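Local structure of phosphoribosylformylglycinamidine cyclo-ligase (Thermus thermophilus HB8, 5AVM) at residues V88-A93 against A241-G246; L99-Y104 against I131-G136. The protein probably catalyses the ATP-dependent ring closure of formylglycinamidine ribonucleotide to 5-aminoimidazole ribonucleotide, a step of de novo purine biosynthesis. One frame throughout, in Å; residues are numbered along the deposited sequence.

Interaction 1: residues V88-A93 against A241-G246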
ATOM      1  N   VAL B  88       7.306  11.041  -2.418  1.00 21.98           N
ATOM      2  CA  VAL B  88       7.262  12.487  -2.291  1.00 20.99           C
ATOM      3  C   VAL B  88       7.064  13.150  -3.655  1.00 21.66           C
ATOM      4  O   VAL B  88       6.276  14.085  -3.784  1.00 23.40           O
ATOM      5  CB  VAL B  88       8.562  13.026  -1.629  1.00 21.22           C
ATOM      6  CG1 VAL B  88       8.624  14.542  -1.730  1.00 20.81           C
ATOM      7  CG2 VAL B  88       8.610  12.604  -0.167  1.00 20.02           C
ATOM      8  N   ASN B  89       7.760  12.654  -4.675  1.00 21.70           N
ATOM      9  CA  ASN B  89       7.667  13.229  -6.013  1.00 20.66           C
ATOM     10  C   ASN B  89       6.327  13.026  -6.693  1.00 20.07           C
ATOM     11  O   ASN B  89       5.848  13.921  -7.377  1.00 21.02           O
ATOM     12  CB  ASN B  89       8.778  12.690  -6.920  1.00 22.28           C
ATOM     13  CG  ASN B  89      10.158  13.224  -6.552  1.00 25.03           C
ATOM     14  OD1 ASN B  89      10.302  14.051  -5.639  1.00 26.03           O
ATOM     15  ND2 ASN B  89      11.184  12.753  -7.264  1.00 23.81           N
ATOM     16  N   ASP B  90       5.726  11.853  -6.532  1.00 21.80           N
ATOM     17  CA  ASP B  90       4.422  11.597  -7.148  1.00 22.30           C
ATOM     18  C   ASP B  90       3.378  12.565  -6.601  1.00 22.52           C
ATOM     19  O   ASP B  90       2.379  12.866  -7.264  1.00 23.48           O
ATOM     20  CB  ASP B  90       3.984  10.150  -6.894  1.00 22.58           C
ATOM     21  CG  ASP B  90       4.386   9.213  -8.022  1.00 24.36           C
ATOM     22  OD1 ASP B  90       5.200   9.621  -8.880  1.00 24.07           O
ATOM     23  OD2 ASP B  90       3.886   8.066  -8.052  1.00 27.57           O
ATOM     24  N   LEU B  91       3.628  13.052  -5.387  1.00 22.03           N
ATOM     25  CA  LEU B  91       2.738  13.994  -4.726  1.00 22.94           C
ATOM     26  C   LEU B  91       3.073  15.417  -5.180  1.00 23.43           C
ATOM     27  O   LEU B  91       2.173  16.216  -5.427  1.00 22.96           O
ATOM     28  CB  LEU B  91       2.867  13.864  -3.201  1.00 21.88           C
ATOM     29  CG  LEU B  91       1.576  13.578  -2.422  1.00 23.66           C
ATOM     30  CD1 LEU B  91       0.987  12.241  -2.837  1.00 23.01           C
ATOM     31  CD2 LEU B  91       1.873  13.568  -0.940  1.00 23.85           C
ATOM     32  N   LEU B  92       4.365  15.728  -5.303  1.00 24.05           N
ATOM     33  CA  LEU B  92       4.789  17.053  -5.750  1.00 24.00           C
ATOM     34  C   LEU B  92       4.265  17.343  -7.147  1.00 24.14           C
ATOM     35  O   LEU B  92       4.102  18.501  -7.521  1.00 26.49           O
ATOM     36  CB  LEU B  92       6.311  17.166  -5.745  1.00 23.64           C
ATOM     37  CG  LEU B  92       6.981  17.257  -4.370  1.00 23.98           C
ATOM     38  CD1 LEU B  92       8.497  17.197  -4.541  1.00 23.99           C
ATOM     39  CD2 LEU B  92       6.562  18.539  -3.664  1.00 22.61           C
ATOM     40  N   ALA B  93       4.009  16.290  -7.917  1.00 24.90           N
ATOM     41  CA  ALA B  93       3.480  16.435  -9.272  1.00 25.31           C
ATOM     42  C   ALA B  93       2.041  16.934  -9.211  1.00 26.97           C
ATOM     43  O   ALA B  93       1.554  17.567 -10.145  1.00 29.19           O
ATOM     44  CB  ALA B  93       3.533  15.104  -9.994  1.00 25.21           C
ATOM     45  N   ALA B 241       3.196  19.102 -13.910  1.00 27.47           N
ATOM     46  CA  ALA B 241       4.484  18.510 -13.595  1.00 26.82           C
ATOM     47  C   ALA B 241       4.376  17.017 -13.796  1.00 26.65           C
ATOM     48  O   ALA B 241       3.303  16.430 -13.628  1.00 27.55           O
ATOM     49  CB  ALA B 241       4.887  18.826 -12.151  1.00 25.35           C
ATOM     50  N   ALA B 242       5.491  16.407 -14.172  1.00 25.62           N
ATOM     51  CA  ALA B 242       5.507  14.981 -14.403  1.00 24.21           C
ATOM     52  C   ALA B 242       6.692  14.369 -13.708  1.00 24.27           C
ATOM     53  O   ALA B 242       7.807  14.871 -13.811  1.00 24.38           O
ATOM     54  CB  ALA B 242       5.572  14.689 -15.894  1.00 24.50           C
ATOM     55  N   HIS B 243       6.435  13.298 -12.968  1.00 23.95           N
ATOM     56  CA  HIS B 243       7.497  12.576 -12.300  1.00 23.77           C
ATOM     57  C   HIS B 243       7.787  11.503 -13.338  1.00 23.71           C
ATOM     58  O   HIS B 243       6.874  10.787 -13.745  1.00 23.68           O
ATOM     59  CB  HIS B 243       6.994  11.941 -11.011  1.00 23.97           C
ATOM     60  CG  HIS B 243       8.080  11.335 -10.179  1.00 24.30           C
ATOM     61  ND1 HIS B 243       7.844  10.331  -9.265  1.00 25.54           N
ATOM     62  CD2 HIS B 243       9.406  11.598 -10.114  1.00 24.72           C
ATOM     63  CE1 HIS B 243       8.980  10.001  -8.674  1.00 24.30           C
ATOM     64  NE2 HIS B 243       9.942  10.755  -9.171  1.00 24.23           N
ATOM     65  N   ILE B 244       9.036  11.420 -13.793  1.00 24.99           N
ATOM     66  CA  ILE B 244       9.429  10.442 -14.816  1.00 25.01           C
ATOM     67  C   ILE B 244       9.825   9.110 -14.190  1.00 25.31           C
ATOM     68  O   ILE B 244      10.984   8.882 -13.820  1.00 23.83           O
ATOM     69  CB  ILE B 244      10.593  10.975 -15.687  1.00 24.49           C
ATOM     70  CG1 ILE B 244      10.227  12.366 -16.221  1.00 23.34           C
ATOM     71  CG2 ILE B 244      10.880  10.011 -16.836  1.00 23.42           C
ATOM     72  CD1 ILE B 244       8.826  12.447 -16.818  1.00 22.59           C
ATOM     73  N   THR B 245       8.828   8.239 -14.089  1.00 26.03           N
ATOM     74  CA  THR B 245       8.975   6.930 -13.499  1.00 26.47           C
ATOM     75  C   THR B 245       8.759   5.857 -14.564  1.00 28.25           C
ATOM     76  O   THR B 245       9.164   6.037 -15.710  1.00 28.94           O
ATOM     77  CB  THR B 245       7.968   6.773 -12.347  1.00 25.41           C
ATOM     78  OG1 THR B 245       6.652   7.091 -12.818  1.00 24.85           O
ATOM     79  CG2 THR B 245       8.326   7.715 -11.199  1.00 20.61           C
ATOM     80  N   GLY B 246       8.127   4.748 -14.187  1.00 30.07           N
ATOM     81  CA  GLY B 246       7.888   3.670 -15.131  1.00 29.28           C
ATOM     82  C   GLY B 246       7.329   4.178 -16.438  1.00 29.20           C
ATOM     83  O   GLY B 246       6.370   4.946 -16.439  1.00 29.70           O
TER
HETATM   84  O   HOH W   1       3.710   7.818 -11.462  1.00 43.87           O
HETATM   85  O   HOH W   2       0.565  17.909 -12.954  1.00 20.35           O

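Interaction 2: residues L99-Y104 against I131-G136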
ATOM      1  N   LEU B  99       2.262  14.840   4.362  1.00 27.01           N
ATOM      2  CA  LEU B  99       1.691  14.897   5.715  1.00 25.70           C
ATOM      3  C   LEU B  99       2.183  13.723   6.582  1.00 24.26           C
ATOM      4  O   LEU B  99       2.408  13.884   7.782  1.00 24.74           O
ATOM      5  CB  LEU B  99       0.155  14.880   5.671  1.00 25.51           C
ATOM      6  CG  LEU B  99      -0.598  16.181   5.374  1.00 25.50           C
ATOM      7  CD1 LEU B  99      -2.100  15.894   5.301  1.00 24.16           C
ATOM      8  CD2 LEU B  99      -0.305  17.209   6.457  1.00 24.30           C
ATOM      9  N   PHE B 100       2.337  12.547   5.980  1.00 21.23           N
ATOM     10  CA  PHE B 100       2.820  11.374   6.701  1.00 19.63           C
ATOM     11  C   PHE B 100       2.949  10.160   5.778  1.00 19.16           C
ATOM     12  O   PHE B 100       2.292  10.087   4.740  1.00 18.04           O
ATOM     13  CB  PHE B 100       1.907  11.060   7.899  1.00 19.29           C
ATOM     14  CG  PHE B 100       0.464  10.807   7.536  1.00 18.09           C
ATOM     15  CD1 PHE B 100       0.069   9.583   7.002  1.00 16.36           C
ATOM     16  CD2 PHE B 100      -0.506  11.786   7.761  1.00 16.54           C
ATOM     17  CE1 PHE B 100      -1.269   9.335   6.702  1.00 16.07           C
ATOM     18  CE2 PHE B 100      -1.846  11.547   7.462  1.00 16.70           C
ATOM     19  CZ  PHE B 100      -2.229  10.318   6.932  1.00 15.62           C
ATOM     20  N   PHE B 101       3.804   9.219   6.170  1.00 18.15           N
ATOM     21  CA  PHE B 101       4.076   8.011   5.391  1.00 19.47           C
ATOM     22  C   PHE B 101       3.859   6.739   6.225  1.00 20.63           C
ATOM     23  O   PHE B 101       3.942   6.770   7.448  1.00 21.34           O
ATOM     24  CB  PHE B 101       5.541   8.081   4.903  1.00 19.29           C
ATOM     25  CG  PHE B 101       6.024   6.856   4.169  1.00 18.74           C
ATOM     26  CD1 PHE B 101       5.661   6.623   2.846  1.00 19.83           C
ATOM     27  CD2 PHE B 101       6.865   5.940   4.797  1.00 18.35           C
ATOM     28  CE1 PHE B 101       6.129   5.497   2.160  1.00 19.35           C
ATOM     29  CE2 PHE B 101       7.336   4.816   4.121  1.00 17.43           C
ATOM     30  CZ  PHE B 101       6.965   4.595   2.800  1.00 18.30           C
ATOM     31  N   LEU B 102       3.551   5.632   5.558  1.00 21.78           N
ATOM     32  CA  LEU B 102       3.407   4.335   6.220  1.00 23.40           C
ATOM     33  C   LEU B 102       3.680   3.286   5.140  1.00 25.04           C
ATOM     34  O   LEU B 102       3.402   3.530   3.959  1.00 24.44           O
ATOM     35  CB  LEU B 102       2.024   4.160   6.870  1.00 22.52           C
ATOM     36  CG  LEU B 102       0.686   4.044   6.148  1.00 21.59           C
ATOM     37  CD1 LEU B 102      -0.313   3.483   7.141  1.00 18.80           C
ATOM     38  CD2 LEU B 102       0.217   5.392   5.622  1.00 20.40           C
ATOM     39  N   ASP B 103       4.228   2.134   5.529  1.00 25.38           N
ATOM     40  CA  ASP B 103       4.606   1.115   4.550  1.00 27.68           C
ATOM     41  C   ASP B 103       4.167  -0.332   4.763  1.00 28.97           C
ATOM     42  O   ASP B 103       3.804  -0.733   5.866  1.00 29.83           O
ATOM     43  CB  ASP B 103       6.123   1.134   4.406  1.00 29.64           C
ATOM     44  CG  ASP B 103       6.831   1.088   5.749  1.00 32.14           C
ATOM     45  OD1 ASP B 103       6.537   0.170   6.550  1.00 34.68           O
ATOM     46  OD2 ASP B 103       7.682   1.967   6.013  1.00 32.85           O
ATOM     47  N   TYR B 104       4.243  -1.112   3.683  1.00 29.21           N
ATOM     48  CA  TYR B 104       3.882  -2.528   3.692  1.00 29.55           C
ATOM     49  C   TYR B 104       5.001  -3.383   3.104  1.00 30.75           C
ATOM     50  O   TYR B 104       5.089  -3.525   1.883  1.00 31.26           O
ATOM     51  CB  TYR B 104       2.633  -2.764   2.856  1.00 29.74           C
ATOM     52  CG  TYR B 104       1.995  -4.108   3.105  1.00 31.69           C
ATOM     53  CD1 TYR B 104       1.288  -4.349   4.284  1.00 32.66           C
ATOM     54  CD2 TYR B 104       2.085  -5.137   2.167  1.00 33.27           C
ATOM     55  CE1 TYR B 104       0.681  -5.574   4.529  1.00 35.00           C
ATOM     56  CE2 TYR B 104       1.481  -6.379   2.398  1.00 33.71           C
ATOM     57  CZ  TYR B 104       0.778  -6.588   3.586  1.00 35.96           C
ATOM     58  OH  TYR B 104       0.165  -7.799   3.841  1.00 36.34           O
ATOM     59  N   ILE B 131       8.857  14.301   7.628  1.00 25.56           N
ATOM     60  CA  ILE B 131       7.579  13.650   7.405  1.00 24.67           C
ATOM     61  C   ILE B 131       7.327  12.610   8.492  1.00 25.19           C
ATOM     62  O   ILE B 131       8.145  11.705   8.698  1.00 26.70           O
ATOM     63  CB  ILE B 131       7.559  12.942   6.021  1.00 23.82           C
ATOM     64  CG1 ILE B 131       7.833  13.961   4.917  1.00 24.29           C
ATOM     65  CG2 ILE B 131       6.221  12.262   5.783  1.00 21.19           C
ATOM     66  CD1 ILE B 131       8.110  13.330   3.573  1.00 25.42           C
ATOM     67  N   PRO B 132       6.201  12.734   9.215  1.00 23.88           N
ATOM     68  CA  PRO B 132       5.858  11.783  10.275  1.00 23.46           C
ATOM     69  C   PRO B 132       5.743  10.375   9.696  1.00 23.79           C
ATOM     70  O   PRO B 132       5.130  10.184   8.647  1.00 24.43           O
ATOM     71  CB  PRO B 132       4.509  12.295  10.774  1.00 22.06           C
ATOM     72  CG  PRO B 132       4.621  13.772  10.574  1.00 22.02           C
ATOM     73  CD  PRO B 132       5.261  13.872   9.213  1.00 23.72           C
ATOM     74  N   LEU B 133       6.338   9.394  10.366  1.00 24.56           N
ATOM     75  CA  LEU B 133       6.257   8.010   9.905  1.00 25.49           C
ATOM     76  C   LEU B 133       5.244   7.243  10.765  1.00 26.56           C
ATOM     77  O   LEU B 133       5.351   7.214  11.997  1.00 25.64           O
ATOM     78  CB  LEU B 133       7.636   7.341   9.981  1.00 25.05           C
ATOM     79  CG  LEU B 133       7.755   5.842   9.666  1.00 25.77           C
ATOM     80  CD1 LEU B 133       7.176   5.532   8.298  1.00 24.16           C
ATOM     81  CD2 LEU B 133       9.216   5.440   9.715  1.00 26.65           C
ATOM     82  N   LEU B 134       4.253   6.640  10.108  1.00 26.55           N
ATOM     83  CA  LEU B 134       3.219   5.866  10.796  1.00 28.65           C
ATOM     84  C   LEU B 134       3.548   4.367  10.874  1.00 31.08           C
ATOM     85  O   LEU B 134       4.429   3.868  10.173  1.00 32.17           O
ATOM     86  CB  LEU B 134       1.867   6.065  10.095  1.00 25.83           C
ATOM     87  CG  LEU B 134       0.969   7.194  10.617  1.00 25.30           C
ATOM     88  CD1 LEU B 134       1.762   8.478  10.775  1.00 25.14           C
ATOM     89  CD2 LEU B 134      -0.202   7.392   9.670  1.00 23.26           C
ATOM     90  N   GLY B 135       2.844   3.644  11.736  1.00 33.02           N
ATOM     91  CA  GLY B 135       3.093   2.220  11.845  1.00 33.97           C
ATOM     92  C   GLY B 135       2.755   1.515  10.541  1.00 35.62           C
ATOM     93  O   GLY B 135       1.600   1.529  10.094  1.00 36.70           O
ATOM     94  N   GLY B 136       3.761   0.908   9.917  1.00 35.96           N
ATOM     95  CA  GLY B 136       3.536   0.192   8.675  1.00 36.87           C
ATOM     96  C   GLY B 136       3.361  -1.286   8.967  1.00 38.53           C
ATOM     97  O   GLY B 136       3.544  -1.715  10.116  1.00 38.70           O
TER

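Interaction 1: residues V88-A93 against A241-G246
The imidazole of H243 is filled on both faces and tied at its rim: N89 CB lies over the centre of one face in a CH-pi contact, and T245 CG2, from the ring's own segment, covers the opposite face towards the rim. At the edge, ND1 donates to D90 OD1 over 2.8 Å in a nearly straight bond (164° at the hydrogen). The oxygen lies almost in the ring plane, yet the ring reaches it on the anti side of a carboxylate turned 88° to the imidazole. H243 CG stands anti to the backbone N (chi1 -172°), which carries the ring across to the helix. NE2, hydrogen-bonded to H221 NE2, is spoken for as well, and the two bonds fix the ring's rotation. An alanine in place of H243 would probably leave D90 OD1 and H221 without these mates and open a gap between N89 and T245. The N89 amide is held separately, by R222 O and Y224 N. Farther along, A93 CB rests 3.9 Å from A241 O, while a water gives a hydrogen bond to A93 O and takes one from A241 N. The contact thus sets the C-terminal end of helix 79-92 against strand 240-243, which pairs through A242 with V301 of strand 298-304, while L92 packs on helix 225-233.

Interaction 2: residues L99-Y104 against I131-G136
F101 and L133 form a single parallel bridge where a beta-alpha-beta unit returns to its first strand: strand 97-107 leads through helix 112-129 into the loop 131-136, just ahead of strand 137-140. F101 uses both backbone polar atoms, its N donating to P132 O at 3.0 Å and its O accepting from L134 N at 2.7 Å. Out along L134, CB sits 3.4 Å from F101 O and 3.7 Å from L102 CB, wedged beside the strand. Its CG then forks, sending CD1 to F100 CB and CD2 to the phenyl atom F100 CD1 at 3.5 Å. F100 CG occupies the crowded position between its backbone N and carbonyl carbon (chi1 58°), which brings the ring up to this fork. L134 and L102 also pack on A58 and T60 of the second subunit, so this side of the bridge faces the dimer partner. F101 goes the other way: CG is anti to the backbone N, and the ring runs alongside L133, meeting L133 CD1 with its CD2 edge at 3.5 Å. Helices 79-92 and 112-129 enclose that ring through V84 and C126, among others. L99 and F100 together face V157 as a classic beta bulge. At the far end D103 O, already bonded to T60 OG1 of the second subunit, lies 3.0 Å from G136 CA.

From the N-terminal side, the chain first lays down helix 79-92, at whose end residues 88-93 lie, and then enters strand 97-107. Helix 112-129 carries it back, and interaction 2 closes a loop of 26 residues within the N-terminal family region. Only after strands 137-140 and 150-161 and a long passage through the C-terminal region does 241-246 come up to the helix, so interaction 1 closes a loop of 147 residues with interaction 2 nested inside it. Interaction 2 joins strand 97-107 to the loop leading into its sheet neighbour, strand 137-140; interaction 1 joins the two family regions. Their centres lie 19 Å apart, yet V88 CG2 packs 3.8 Å from I131 CD1, linking them directly.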